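Local coordinates for flavoenzyme PA4991 (Pseudomonas aeruginosa PAO1, PDB 5EZ7), which probably acts as an FAD-dependent oxidoreductase of the DAO family, binding one FAD per subunit, with a physiological substrate that is still unknown, at residues 94-99 / 151-156; 51-56 / 74-79; 256-261 / 268-273; 45-50 / 155-160. All coordinates share one frame; numbering follows the deposited sequence.

Overall arrangement
The contacts lie beside the FAD site: contact 2 meets the pyrimidine edge, contact 4 the diphosphate and the flavin ring, and Y270 of contact 3 also touches the cofactor, while contact 1 stands farther off, the V154 side chain about 7 Å from FAD. Contacts 1 and 2, centres about 10 Å apart, share a three-stranded antiparallel sheet with 153-155 between 52-53 and 96-98; I153 O and I53 N, 2.8 Å apart, probably hydrogen-bond. Contacts 1 and 4 share F155 and D156, where that middle strand runs into helix 157-168. Contact 3, a hairpin of the large mixed sheet, reaches contact 4 through Y270 OH and K48 O, 2.6 Å apart, and T258 OG1 and Q50 NE2, 2.8 Å apart.

Contact 1 of 4, residues 94-99 / 151-156; sequences VRLLSE and TEIVFD
A classic beta bulge joins strand 96-98 to strand 153-155: L97 and S98 both face V154, whose carbonyl oxygen takes a straight bond from S98 N (3.2 Å, 168°) and a weak, bent one from L97 N. V154 N returns a bond to S98 O, and D156 N closes the far end on R95 O at 3.0 Å. L96 carries the apolar side. Its CG stands anti to the carbonyl carbon (chi1 -66°), and CD2 beyond it sits over the centre of the F155 ring, 3.6 Å from the ring centroid, as a CH-pi contact. The same methyl presses on I153 CG2 at 3.4 Å, while V94 CG1 meets the ring edge at F155 CD2. The CB bond of L97 points toward the other strand, and CG rests against D156 CA. R95 and D156 form only a long ion pair: D156 OD2 lies over one face of the guanidinium, 4.0 Å from R95 NE, where no N-H points at it. W79 meets the F155 ring edge-to-face, and R95 N bonds to D159 of the following helix. The arrangement is a classic bulge between the outer strand 96-98 and the middle strand of a three-stranded antiparallel sheet, which ends at the helix N-cap D156.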
# COMPACT_ATOMS: atom_id res chain seq x y z
N VAL A 94 -5.51 15.21 -2.31
CA VAL A 94 -4.65 14.30 -1.59
C VAL A 94 -3.24 14.89 -1.57
O VAL A 94 -2.74 15.42 -2.57
CB VAL A 94 -4.70 12.88 -2.21
CG1 VAL A 94 -3.72 11.94 -1.51
CG2 VAL A 94 -6.13 12.33 -2.11
N ARG A 95 -2.63 14.82 -0.40
CA ARG A 95 -1.30 15.33 -0.17
C ARG A 95 -0.26 14.43 -0.80
O ARG A 95 -0.26 13.21 -0.57
CB ARG A 95 -1.03 15.40 1.33
CG ARG A 95 -1.35 16.72 2.05
CD ARG A 95 -0.74 16.70 3.49
NE ARG A 95 0.73 16.78 3.49
CZ ARG A 95 1.53 16.86 4.57
NH1 ARG A 95 2.86 16.95 4.42
NH2 ARG A 95 1.04 16.85 5.82
N LEU A 96 0.59 15.02 -1.63
CA LEU A 96 1.86 14.42 -1.99
C LEU A 96 2.92 14.87 -1.00
O LEU A 96 3.01 16.05 -0.66
CB LEU A 96 2.29 14.91 -3.35
CG LEU A 96 1.48 14.52 -4.57
CD1 LEU A 96 2.26 14.96 -5.82
CD2 LEU A 96 1.20 13.03 -4.53
N LEU A 97 3.74 13.95 -0.55
CA LEU A 97 4.90 14.33 0.20
C LEU A 97 5.93 14.98 -0.75
O LEU A 97 6.54 15.98 -0.40
CB LEU A 97 5.47 13.13 0.99
CG LEU A 97 4.58 12.63 2.15
CD1 LEU A 97 5.19 11.43 2.86
CD2 LEU A 97 4.27 13.73 3.17
N SER A 98 6.07 14.44 -1.97
CA SER A 98 7.03 14.97 -2.92
C SER A 98 6.52 14.74 -4.30
O SER A 98 5.92 13.71 -4.61
CB SER A 98 8.37 14.26 -2.76
OG SER A 98 9.38 14.84 -3.56
N GLU A 99 6.77 15.72 -5.15
CA GLU A 99 6.35 15.68 -6.54
C GLU A 99 7.24 14.76 -7.36
O GLU A 99 6.96 14.52 -8.53
CB GLU A 99 6.45 17.09 -7.13
CG GLU A 99 5.55 18.11 -6.43
CD GLU A 99 4.38 18.53 -7.29
OE1 GLU A 99 3.73 17.65 -7.89
OE2 GLU A 99 4.12 19.76 -7.38
N THR A 151 9.91 10.56 -12.68
CA THR A 151 8.47 10.82 -12.81
C THR A 151 7.70 10.21 -11.67
O THR A 151 6.55 10.55 -11.46
CB THR A 151 7.86 10.22 -14.12
OG1 THR A 151 8.03 8.79 -14.14
CG2 THR A 151 8.50 10.87 -15.37
N GLU A 152 8.31 9.27 -10.97
CA GLU A 152 7.74 8.67 -9.77
C GLU A 152 7.32 9.73 -8.74
O GLU A 152 7.90 10.79 -8.67
CB GLU A 152 8.73 7.67 -9.17
CG GLU A 152 9.14 6.51 -10.09
CD GLU A 152 10.01 5.45 -9.39
OE1 GLU A 152 10.33 4.41 -10.06
OE2 GLU A 152 10.35 5.63 -8.18
N ILE A 153 6.30 9.42 -7.95
CA ILE A 153 5.63 10.37 -7.06
C ILE A 153 5.68 9.77 -5.70
O ILE A 153 5.67 8.52 -5.59
CB ILE A 153 4.11 10.46 -7.31
CG1 ILE A 153 3.73 10.51 -8.78
CG2 ILE A 153 3.50 11.68 -6.63
CD1 ILE A 153 2.28 10.11 -9.00
N VAL A 154 5.63 10.60 -4.66
CA VAL A 154 5.48 10.10 -3.28
C VAL A 154 4.27 10.67 -2.57
O VAL A 154 4.19 11.88 -2.37
CB VAL A 154 6.71 10.40 -2.43
CG1 VAL A 154 6.57 9.74 -1.06
CG2 VAL A 154 7.97 9.94 -3.16
N PHE A 155 3.38 9.77 -2.16
CA PHE A 155 2.07 10.10 -1.62
C PHE A 155 2.17 10.10 -0.11
O PHE A 155 2.89 9.31 0.43
CB PHE A 155 1.00 9.05 -2.04
CG PHE A 155 0.22 9.43 -3.27
CD1 PHE A 155 0.79 9.35 -4.52
CD2 PHE A 155 -1.10 9.86 -3.17
CE1 PHE A 155 0.07 9.72 -5.67
CE2 PHE A 155 -1.81 10.24 -4.32
CZ PHE A 155 -1.21 10.19 -5.57
N ASP A 156 1.42 10.98 0.54
CA ASP A 156 1.12 10.88 1.98
C ASP A 156 0.03 9.80 2.10
O ASP A 156 -1.15 10.07 1.82
CB ASP A 156 0.61 12.23 2.54
CG ASP A 156 0.20 12.16 4.03
OD1 ASP A 156 0.48 11.13 4.66
OD2 ASP A 156 -0.38 13.14 4.57

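Contact 2 of 4, residues 51-56 / 74-79; sequences GIIHGG and DMPRRW. With FAD (flavin-adenine dinucleotide), chain B.
The weakly bonded strand 52-53 and the loop after it run past the start of helix 75-82, closest at G55 and M75 (CA to CA 5.7 Å), with no hydrogen bond between the two segments. I53 makes the main contact. Its CG2 is anti to the backbone N and its CG1 anti to the carbonyl carbon (chi1 -70°), and chi2 of 152° then carries CD1 over one face of the indole. CD1 lies toward the rim, 3.3 Å from W79 CE3, while CG2 stands over the five-membered ring, 4.0 Å from its centroid, in a CH-pi contact. CG2 also reaches M75 CB and P76 CG. P76 packs beside it: P76 CD lies on H54 O at 3.4 Å, and P76 CG and CD lie against G55 CA, which has no side chain to hold them off. W79 NE1 bonds to the carbonyl of A348, a residue of the FAD site. Just before the helix, D74 is gripped side-on by R77 through NE and NH2, one nitrogen to each carboxylate oxygen. The other side of 51-56 serves the flavin. I52 N donates to FAD O4 at 3.1 Å and I52 O accepts from FAD N3 at 2.7 Å, while H54 NE2 lies 3.2 Å from FAD N3. The chemistry thus divides in two: backbone polar groups of I52 read the donor and acceptor of the flavin pyrimidine, whereas I53 meets the helix mainly by apolar packing, and W79 links that packing to A348.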
# COMPACT_ATOMS: atom_id res chain seq x y z
N GLY A 51 5.29 4.81 0.22
CA GLY A 51 4.35 5.66 -0.54
C GLY A 51 4.85 5.99 -1.92
O GLY A 51 4.28 6.86 -2.59
N ILE A 52 5.89 5.29 -2.38
CA ILE A 52 6.53 5.65 -3.63
C ILE A 52 5.74 5.01 -4.74
O ILE A 52 5.53 3.79 -4.70
CB ILE A 52 7.97 5.13 -3.71
CG1 ILE A 52 8.85 5.80 -2.65
CG2 ILE A 52 8.54 5.35 -5.12
CD1 ILE A 52 10.08 5.01 -2.27
N ILE A 53 5.37 5.78 -5.74
CA ILE A 53 4.76 5.22 -6.95
C ILE A 53 5.78 4.96 -8.03
O ILE A 53 6.15 5.84 -8.81
CB ILE A 53 3.59 6.06 -7.41
CG1 ILE A 53 2.49 5.85 -6.36
CG2 ILE A 53 3.01 5.54 -8.70
CD1 ILE A 53 1.60 7.01 -6.28
N HIS A 54 6.23 3.71 -8.04
CA HIS A 54 7.22 3.20 -8.96
C HIS A 54 6.70 3.22 -10.39
O HIS A 54 5.51 3.05 -10.62
CB HIS A 54 7.58 1.74 -8.58
CG HIS A 54 8.03 1.57 -7.17
ND1 HIS A 54 9.25 2.01 -6.71
CD2 HIS A 54 7.43 0.97 -6.11
CE1 HIS A 54 9.38 1.71 -5.43
NE2 HIS A 54 8.29 1.08 -5.04
N GLY A 55 7.58 3.41 -11.36
CA GLY A 55 7.20 3.32 -12.77
C GLY A 55 8.29 2.77 -13.65
O GLY A 55 8.52 3.28 -14.76
N GLY A 56 8.96 1.71 -13.18
CA GLY A 56 10.20 1.25 -13.85
C GLY A 56 10.43 -0.23 -13.66
O GLY A 56 9.83 -0.83 -12.78
N ASP A 74 3.29 2.43 -16.37
CA ASP A 74 2.20 3.38 -16.51
C ASP A 74 1.63 3.89 -15.17
O ASP A 74 0.75 4.74 -15.16
CB ASP A 74 1.10 2.71 -17.34
CG ASP A 74 0.20 3.71 -18.02
OD1 ASP A 74 0.72 4.60 -18.73
OD2 ASP A 74 -1.04 3.63 -17.83
N MET A 75 2.13 3.40 -14.02
CA MET A 75 1.52 3.75 -12.73
C MET A 75 1.70 5.23 -12.35
O MET A 75 0.71 5.89 -12.09
CB MET A 75 1.97 2.78 -11.64
CG MET A 75 1.32 1.39 -11.69
SD MET A 75 -0.51 1.31 -11.74
CE MET A 75 -0.76 0.80 -13.42
N PRO A 76 2.93 5.79 -12.40
CA PRO A 76 3.02 7.23 -12.06
C PRO A 76 2.07 8.14 -12.87
O PRO A 76 1.43 9.00 -12.29
CB PRO A 76 4.50 7.59 -12.32
CG PRO A 76 5.22 6.27 -12.35
CD PRO A 76 4.22 5.27 -12.90
N ARG A 77 1.94 7.92 -14.17
CA ARG A 77 0.96 8.70 -14.95
C ARG A 77 -0.47 8.50 -14.41
O ARG A 77 -1.18 9.44 -14.11
CB ARG A 77 1.05 8.33 -16.43
CG ARG A 77 0.13 9.13 -17.35
CD ARG A 77 0.07 8.51 -18.76
NE ARG A 77 -0.54 7.17 -18.77
CZ ARG A 77 -1.84 6.91 -18.70
NH1 ARG A 77 -2.73 7.90 -18.63
NH2 ARG A 77 -2.30 5.66 -18.69
N ARG A 78 -0.87 7.25 -14.27
CA ARG A 78 -2.20 6.96 -13.75
C ARG A 78 -2.52 7.58 -12.36
O ARG A 78 -3.58 8.14 -12.18
CB ARG A 78 -2.46 5.47 -13.79
CG ARG A 78 -2.68 4.99 -15.23
CD ARG A 78 -2.98 3.50 -15.35
NE ARG A 78 -4.24 3.14 -14.72
CZ ARG A 78 -4.68 1.89 -14.61
NH1 ARG A 78 -3.95 0.88 -15.11
NH2 ARG A 78 -5.84 1.63 -14.00
N TRP A 79 -1.58 7.52 -11.42
CA TRP A 79 -1.80 8.09 -10.09
C TRP A 79 -1.82 9.60 -10.12
O TRP A 79 -2.65 10.23 -9.47
CB TRP A 79 -0.71 7.64 -9.13
CG TRP A 79 -0.83 6.25 -8.71
CD1 TRP A 79 -0.55 5.18 -9.43
CD2 TRP A 79 -1.22 5.78 -7.43
NE1 TRP A 79 -0.73 4.04 -8.71
CE2 TRP A 79 -1.15 4.39 -7.47
CE3 TRP A 79 -1.63 6.40 -6.25
CZ2 TRP A 79 -1.47 3.59 -6.39
CZ3 TRP A 79 -1.94 5.61 -5.16
CH2 TRP A 79 -1.84 4.22 -5.24
PA FAD B . -2.66 -4.44 3.34
O1A FAD B . -2.31 -2.99 3.31
O2A FAD B . -1.89 -5.40 4.20
O5B FAD B . -4.20 -4.52 3.69
C5B FAD B . -4.84 -5.73 4.04
C4B FAD B . -6.00 -5.35 4.93
O4B FAD B . -6.82 -6.51 5.17
C3B FAD B . -5.52 -4.81 6.28
O3B FAD B . -6.06 -3.51 6.54
C2B FAD B . -6.02 -5.85 7.27
O2B FAD B . -6.39 -5.34 8.55
C1B FAD B . -7.21 -6.47 6.52
N9A FAD B . -7.50 -7.85 6.95
C8A FAD B . -6.61 -8.83 7.18
N7A FAD B . -7.25 -9.95 7.56
C5A FAD B . -8.56 -9.69 7.58
C6A FAD B . -9.77 -10.46 7.90
N6A FAD B . -9.64 -11.74 8.27
N1A FAD B . -10.96 -9.85 7.80
C2A FAD B . -11.06 -8.56 7.42
N3A FAD B . -9.99 -7.80 7.11
C4A FAD B . -8.74 -8.31 7.18
N1 FAD B . 4.81 -0.38 -2.55
C2 FAD B . 5.04 0.66 -3.37
O2 FAD B . 4.47 0.70 -4.49
N3 FAD B . 5.87 1.67 -3.04
C4 FAD B . 6.51 1.70 -1.87
O4 FAD B . 7.27 2.65 -1.58
C4X FAD B . 6.31 0.60 -0.93
N5 FAD B . 6.94 0.58 0.26
C5X FAD B . 6.74 -0.43 1.13
C6 FAD B . 7.39 -0.41 2.35
C7 FAD B . 7.21 -1.42 3.27
C7M FAD B . 7.91 -1.37 4.59
C8 FAD B . 6.28 -2.54 2.95
C8M FAD B . 6.02 -3.67 3.92
C9 FAD B . 5.63 -2.56 1.73
C9A FAD B . 5.82 -1.55 0.79
N10 FAD B . 5.17 -1.55 -0.48
C10 FAD B . 5.38 -0.47 -1.35
C1' FAD B . 4.24 -2.59 -0.87
C2' FAD B . 2.85 -2.19 -0.38
O2' FAD B . 2.89 -1.68 0.95
C3' FAD B . 1.88 -3.37 -0.49
O3' FAD B . 2.07 -4.01 -1.77
C4' FAD B . 0.44 -2.89 -0.36
O4' FAD B . 0.30 -1.85 0.61
C5' FAD B . -0.49 -4.03 0.03
O5' FAD B . -1.84 -3.56 -0.02
P FAD B . -3.01 -4.54 0.46
O1P FAD B . -4.28 -3.74 0.60
O2P FAD B . -2.97 -5.72 -0.45
O3P FAD B . -2.47 -5.08 1.87

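Contact 3 of 4, residues 256-261 / 268-273; sequences TVTTHP and VWYLGG
T258 OG1 lies alongside Y270 CB at 3.6 Å and is held by two groups: H260 NE2, 2.8 Å away in a hydrogen bond that either partner could donate, and Q50 NE2 of the FAD site. The hydroxyl sits between the backbone N and the carbonyl carbon (chi1 48°). H260 crosses Y270 obliquely, bringing its CD2 to 3.5 Å from Y270 CB, and the edge of the tyrosine ring turns toward the imidazole face in an offset edge-to-face pair with planes 77° apart. Y270 CG is anti to its backbone N, and the phenol beyond it leads away from the hairpin; its OH bonds to K48 O, and the side chain touches FAD. On the other side of the sheet V257 CG1 lies over the five-membered ring of W269, 4.2 Å from its centroid, and V257 CG2 meets L271 CD2. T259 OG1 approaches the edge of the indole, 3.0 Å from W269 CD1, and bonds to L242 O, while W269 NE1 has K240 O. Six backbone bonds tie the antiparallel strands. Y270 N to T258 O is nearly straight (176°), whereas T256 N approaches G272 O from above the carbonyl plane. The two sides differ in chemistry: T258 and Y270 offer hydroxyls to Q50 and K48 of the flavin loop, with H260 holding the T258 hydroxyl, while V257, W269 and L271 present a mainly apolar surface that packs on helix 285-299 through W269 and L271.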
# COMPACT_ATOMS: atom_id res chain seq x y z
N THR A 256 16.76 3.37 0.79
CA THR A 256 15.66 4.15 0.19
C THR A 256 15.16 5.11 1.31
O THR A 256 14.71 4.65 2.36
CB THR A 256 14.52 3.21 -0.40
OG1 THR A 256 14.99 2.55 -1.58
CG2 THR A 256 13.27 3.96 -0.81
N VAL A 257 15.28 6.42 1.10
CA VAL A 257 14.82 7.40 2.07
C VAL A 257 13.52 8.07 1.62
O VAL A 257 13.43 8.58 0.52
CB VAL A 257 15.84 8.53 2.32
CG1 VAL A 257 15.39 9.44 3.46
CG2 VAL A 257 17.20 7.96 2.66
N THR A 258 12.56 8.10 2.53
CA THR A 258 11.41 9.01 2.42
C THR A 258 11.29 9.85 3.69
O THR A 258 11.67 9.40 4.78
CB THR A 258 10.12 8.22 2.13
OG1 THR A 258 10.02 7.09 3.04
CG2 THR A 258 10.20 7.67 0.70
N THR A 259 10.83 11.09 3.56
CA THR A 259 10.66 12.01 4.71
C THR A 259 9.17 12.19 5.05
O THR A 259 8.37 12.48 4.17
CB THR A 259 11.31 13.38 4.44
OG1 THR A 259 12.68 13.15 4.16
CG2 THR A 259 11.19 14.33 5.69
N HIS A 260 8.85 12.06 6.33
CA HIS A 260 7.48 12.14 6.83
C HIS A 260 7.31 13.19 7.96
O HIS A 260 7.78 12.98 9.05
CB HIS A 260 7.04 10.75 7.26
CG HIS A 260 7.28 9.71 6.20
ND1 HIS A 260 6.33 9.34 5.26
CD2 HIS A 260 8.39 8.99 5.90
CE1 HIS A 260 6.84 8.45 4.44
NE2 HIS A 260 8.09 8.22 4.79
N PRO A 261 6.63 14.33 7.68
CA PRO A 261 6.32 15.33 8.72
C PRO A 261 5.53 14.74 9.88
O PRO A 261 4.72 13.88 9.67
CB PRO A 261 5.45 16.35 7.97
CG PRO A 261 5.84 16.21 6.54
CD PRO A 261 6.06 14.74 6.38
N VAL A 268 10.43 12.74 10.11
CA VAL A 268 11.00 11.42 10.26
C VAL A 268 11.51 10.98 8.91
O VAL A 268 10.82 11.12 7.90
CB VAL A 268 9.95 10.40 10.79
CG1 VAL A 268 10.55 9.01 10.89
CG2 VAL A 268 9.41 10.83 12.15
N TRP A 269 12.74 10.47 8.91
CA TRP A 269 13.31 9.79 7.75
C TRP A 269 13.06 8.31 7.93
O TRP A 269 13.50 7.72 8.91
CB TRP A 269 14.84 9.98 7.67
CG TRP A 269 15.32 11.24 7.05
CD1 TRP A 269 14.60 12.12 6.29
CD2 TRP A 269 16.67 11.74 7.07
NE1 TRP A 269 15.41 13.14 5.86
CE2 TRP A 269 16.69 12.93 6.32
CE3 TRP A 269 17.86 11.29 7.67
CZ2 TRP A 269 17.86 13.69 6.15
CZ3 TRP A 269 19.03 12.05 7.50
CH2 TRP A 269 19.02 13.23 6.75
N TYR A 270 12.41 7.72 6.95
CA TYR A 270 12.03 6.33 6.94
C TYR A 270 12.95 5.63 5.95
O TYR A 270 13.02 6.02 4.78
CB TYR A 270 10.57 6.27 6.50
CG TYR A 270 9.85 4.97 6.69
CD1 TYR A 270 10.16 4.10 7.71
CD2 TYR A 270 8.78 4.64 5.86
CE1 TYR A 270 9.46 2.89 7.87
CE2 TYR A 270 8.08 3.45 6.01
CZ TYR A 270 8.43 2.57 7.02
OH TYR A 270 7.73 1.39 7.19
N LEU A 271 13.67 4.61 6.43
CA LEU A 271 14.67 3.95 5.64
C LEU A 271 14.31 2.52 5.28
O LEU A 271 14.27 1.65 6.15
CB LEU A 271 16.01 3.91 6.39
CG LEU A 271 16.57 5.13 7.13
CD1 LEU A 271 17.93 4.77 7.71
CD2 LEU A 271 16.72 6.35 6.24
N GLY A 272 14.15 2.29 3.97
CA GLY A 272 14.05 0.94 3.38
C GLY A 272 15.23 0.65 2.49
O GLY A 272 16.34 1.17 2.72
N GLY A 273 14.98 -0.15 1.45
CA GLY A 273 16.04 -0.67 0.61
C GLY A 273 16.74 -1.91 1.16
O GLY A 273 16.15 -2.69 1.92

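Contact 4 of 4, residues 45-50 / 155-160; sequences QSVKSQ and FDVPDL. With FAD (flavin-adenine dinucleotide), chain B.
V157 turns both methyls onto the FAD-binding loop 45-50. With CG1 anti to the backbone N (chi1 179°), that methyl comes to 3.3 Å from S46 O and also meets V47 CG2; CG2 rests on S49 OG at 3.7 Å. Alongside, V47 CG1 packs loosely near P158 CG. S46 O is gripped by S49 twice, by its backbone N and by OG at 2.7 Å. The S49 OG lies between its backbone N and carbonyl carbon (chi1 63°), the rotation that carries it back to this oxygen, while CB faces the flavin, 3.4 Å from FAD N5. S46 takes a different staggered position, OG anti to the carbonyl carbon (chi1 -65°). There OG donates to FAD O1A at 2.7 Å and receives a bond from the ribityl FAD O4', with I17 N as another partner. FAD O2A accepts hydrogen bonds from both Q45 N and Q45 NE2, and the S46 amide donates to FAD O1A. These donors would help offset the diphosphate charge. Across the loop's far end a water donates to F155 O (2.6 Å) and, weakly, to Q50 O. The loop thus lies between the cofactor and the first turn of helix 157-168, with strand 153-155 leading into that helix, strand 309-320 touching Q45 and K48, and strand 52-53 beginning after G51.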
# COMPACT_ATOMS: atom_id res chain seq x y z
N GLN A 45 0.11 -3.47 5.62
CA GLN A 45 1.26 -2.97 4.90
C GLN A 45 1.15 -1.54 4.40
O GLN A 45 2.16 -0.85 4.31
CB GLN A 45 1.51 -3.84 3.69
CG GLN A 45 1.78 -5.30 4.00
CD GLN A 45 1.62 -6.17 2.75
OE1 GLN A 45 2.53 -6.33 1.95
NE2 GLN A 45 0.42 -6.70 2.58
N SER A 46 -0.05 -1.12 4.02
CA SER A 46 -0.23 0.15 3.29
C SER A 46 0.28 1.43 3.96
O SER A 46 1.02 2.19 3.34
CB SER A 46 -1.69 0.36 2.94
OG SER A 46 -2.05 -0.65 2.05
N VAL A 47 -0.14 1.68 5.18
CA VAL A 47 0.29 2.88 5.90
C VAL A 47 1.74 2.74 6.33
O VAL A 47 2.32 3.73 6.70
CB VAL A 47 -0.65 3.19 7.10
CG1 VAL A 47 -0.22 4.36 7.92
CG2 VAL A 47 -1.97 3.64 6.55
N LYS A 48 2.28 1.51 6.31
CA LYS A 48 3.69 1.28 6.56
C LYS A 48 4.56 1.34 5.31
O LYS A 48 5.78 1.19 5.41
CB LYS A 48 3.90 -0.07 7.25
CG LYS A 48 3.20 -0.17 8.59
CD LYS A 48 3.48 -1.54 9.17
CE LYS A 48 2.91 -1.73 10.58
NZ LYS A 48 1.50 -2.17 10.46
N SER A 49 3.97 1.56 4.14
CA SER A 49 4.78 1.68 2.95
C SER A 49 5.54 3.01 2.94
O SER A 49 5.31 3.89 3.79
CB SER A 49 3.95 1.55 1.66
OG SER A 49 2.97 2.56 1.51
N GLN A 50 6.43 3.13 1.98
CA GLN A 50 7.15 4.39 1.76
C GLN A 50 6.38 5.30 0.81
O GLN A 50 6.76 6.44 0.62
CB GLN A 50 8.58 4.13 1.28
CG GLN A 50 9.44 3.44 2.34
CD GLN A 50 10.96 3.64 2.12
OE1 GLN A 50 11.63 2.79 1.56
NE2 GLN A 50 11.47 4.79 2.54
N PHE A 155 3.38 9.77 -2.16
CA PHE A 155 2.07 10.10 -1.62
C PHE A 155 2.17 10.10 -0.11
O PHE A 155 2.89 9.31 0.43
CB PHE A 155 1.00 9.05 -2.04
CG PHE A 155 0.22 9.43 -3.27
CD1 PHE A 155 0.79 9.35 -4.52
CD2 PHE A 155 -1.10 9.86 -3.17
CE1 PHE A 155 0.07 9.72 -5.67
CE2 PHE A 155 -1.81 10.24 -4.32
CZ PHE A 155 -1.21 10.19 -5.57
N ASP A 156 1.42 10.98 0.54
CA ASP A 156 1.12 10.88 1.98
C ASP A 156 0.03 9.80 2.10
O ASP A 156 -1.15 10.07 1.82
CB ASP A 156 0.61 12.23 2.54
CG ASP A 156 0.20 12.16 4.03
OD1 ASP A 156 0.48 11.13 4.66
OD2 ASP A 156 -0.38 13.14 4.57
N VAL A 157 0.43 8.61 2.49
CA VAL A 157 -0.47 7.44 2.47
C VAL A 157 -1.64 7.56 3.44
O VAL A 157 -2.77 7.32 3.05
CB VAL A 157 0.26 6.09 2.64
CG1 VAL A 157 -0.73 4.94 2.62
CG2 VAL A 157 1.25 5.89 1.49
N PRO A 158 -1.39 7.95 4.69
CA PRO A 158 -2.57 8.17 5.54
C PRO A 158 -3.65 9.10 4.92
O PRO A 158 -4.85 8.83 5.05
CB PRO A 158 -1.99 8.81 6.79
CG PRO A 158 -0.51 8.60 6.74
CD PRO A 158 -0.11 8.02 5.42
N ASP A 159 -3.23 10.19 4.28
CA ASP A 159 -4.15 11.07 3.61
C ASP A 159 -4.79 10.45 2.33
O ASP A 159 -5.92 10.77 1.98
CB ASP A 159 -3.43 12.35 3.25
CG ASP A 159 -4.36 13.44 2.89
OD1 ASP A 159 -5.24 13.76 3.74
OD2 ASP A 159 -4.25 13.94 1.73
N LEU A 160 -4.07 9.54 1.67
CA LEU A 160 -4.61 8.77 0.55
C LEU A 160 -5.75 7.85 0.97
O LEU A 160 -6.82 7.76 0.31
CB LEU A 160 -3.52 7.94 -0.10
CG LEU A 160 -3.96 6.92 -1.15
CD1 LEU A 160 -4.69 7.55 -2.34
CD2 LEU A 160 -2.73 6.16 -1.58
PA FAD B . -2.66 -4.44 3.34
O1A FAD B . -2.31 -2.99 3.31
O2A FAD B . -1.89 -5.40 4.20
O5B FAD B . -4.20 -4.52 3.69
C5B FAD B . -4.84 -5.73 4.04
C4B FAD B . -6.00 -5.35 4.93
O4B FAD B . -6.82 -6.51 5.17
C3B FAD B . -5.52 -4.81 6.28
O3B FAD B . -6.06 -3.51 6.54
C2B FAD B . -6.02 -5.85 7.27
O2B FAD B . -6.39 -5.34 8.55
C1B FAD B . -7.21 -6.47 6.52
N9A FAD B . -7.50 -7.85 6.95
C8A FAD B . -6.61 -8.83 7.18
N7A FAD B . -7.25 -9.95 7.56
C5A FAD B . -8.56 -9.69 7.58
C6A FAD B . -9.77 -10.46 7.90
N6A FAD B . -9.64 -11.74 8.27
N1A FAD B . -10.96 -9.85 7.80
C2A FAD B . -11.06 -8.56 7.42
N3A FAD B . -9.99 -7.80 7.11
C4A FAD B . -8.74 -8.31 7.18
N1 FAD B . 4.81 -0.38 -2.55
C2 FAD B . 5.04 0.66 -3.37
O2 FAD B . 4.47 0.70 -4.49
N3 FAD B . 5.87 1.67 -3.04
C4 FAD B . 6.51 1.70 -1.87
O4 FAD B . 7.27 2.65 -1.58
C4X FAD B . 6.31 0.60 -0.93
N5 FAD B . 6.94 0.58 0.26
C5X FAD B . 6.74 -0.43 1.13
C6 FAD B . 7.39 -0.41 2.35
C7 FAD B . 7.21 -1.42 3.27
C7M FAD B . 7.91 -1.37 4.59
C8 FAD B . 6.28 -2.54 2.95
C8M FAD B . 6.02 -3.67 3.92
C9 FAD B . 5.63 -2.56 1.73
C9A FAD B . 5.82 -1.55 0.79
N10 FAD B . 5.17 -1.55 -0.48
C10 FAD B . 5.38 -0.47 -1.35
C1' FAD B . 4.24 -2.59 -0.87
C2' FAD B . 2.85 -2.19 -0.38
O2' FAD B . 2.89 -1.68 0.95
C3' FAD B . 1.88 -3.37 -0.49
O3' FAD B . 2.07 -4.01 -1.77
C4' FAD B . 0.44 -2.89 -0.36
O4' FAD B . 0.30 -1.85 0.61
C5' FAD B . -0.49 -4.03 0.03
O5' FAD B . -1.84 -3.56 -0.02
P FAD B . -3.01 -4.54 0.46
O1P FAD B . -4.28 -3.74 0.60
O2P FAD B . -2.97 -5.72 -0.45
O3P FAD B . -2.47 -5.08 1.87
O HOH W 1 4.47 8.01 2.11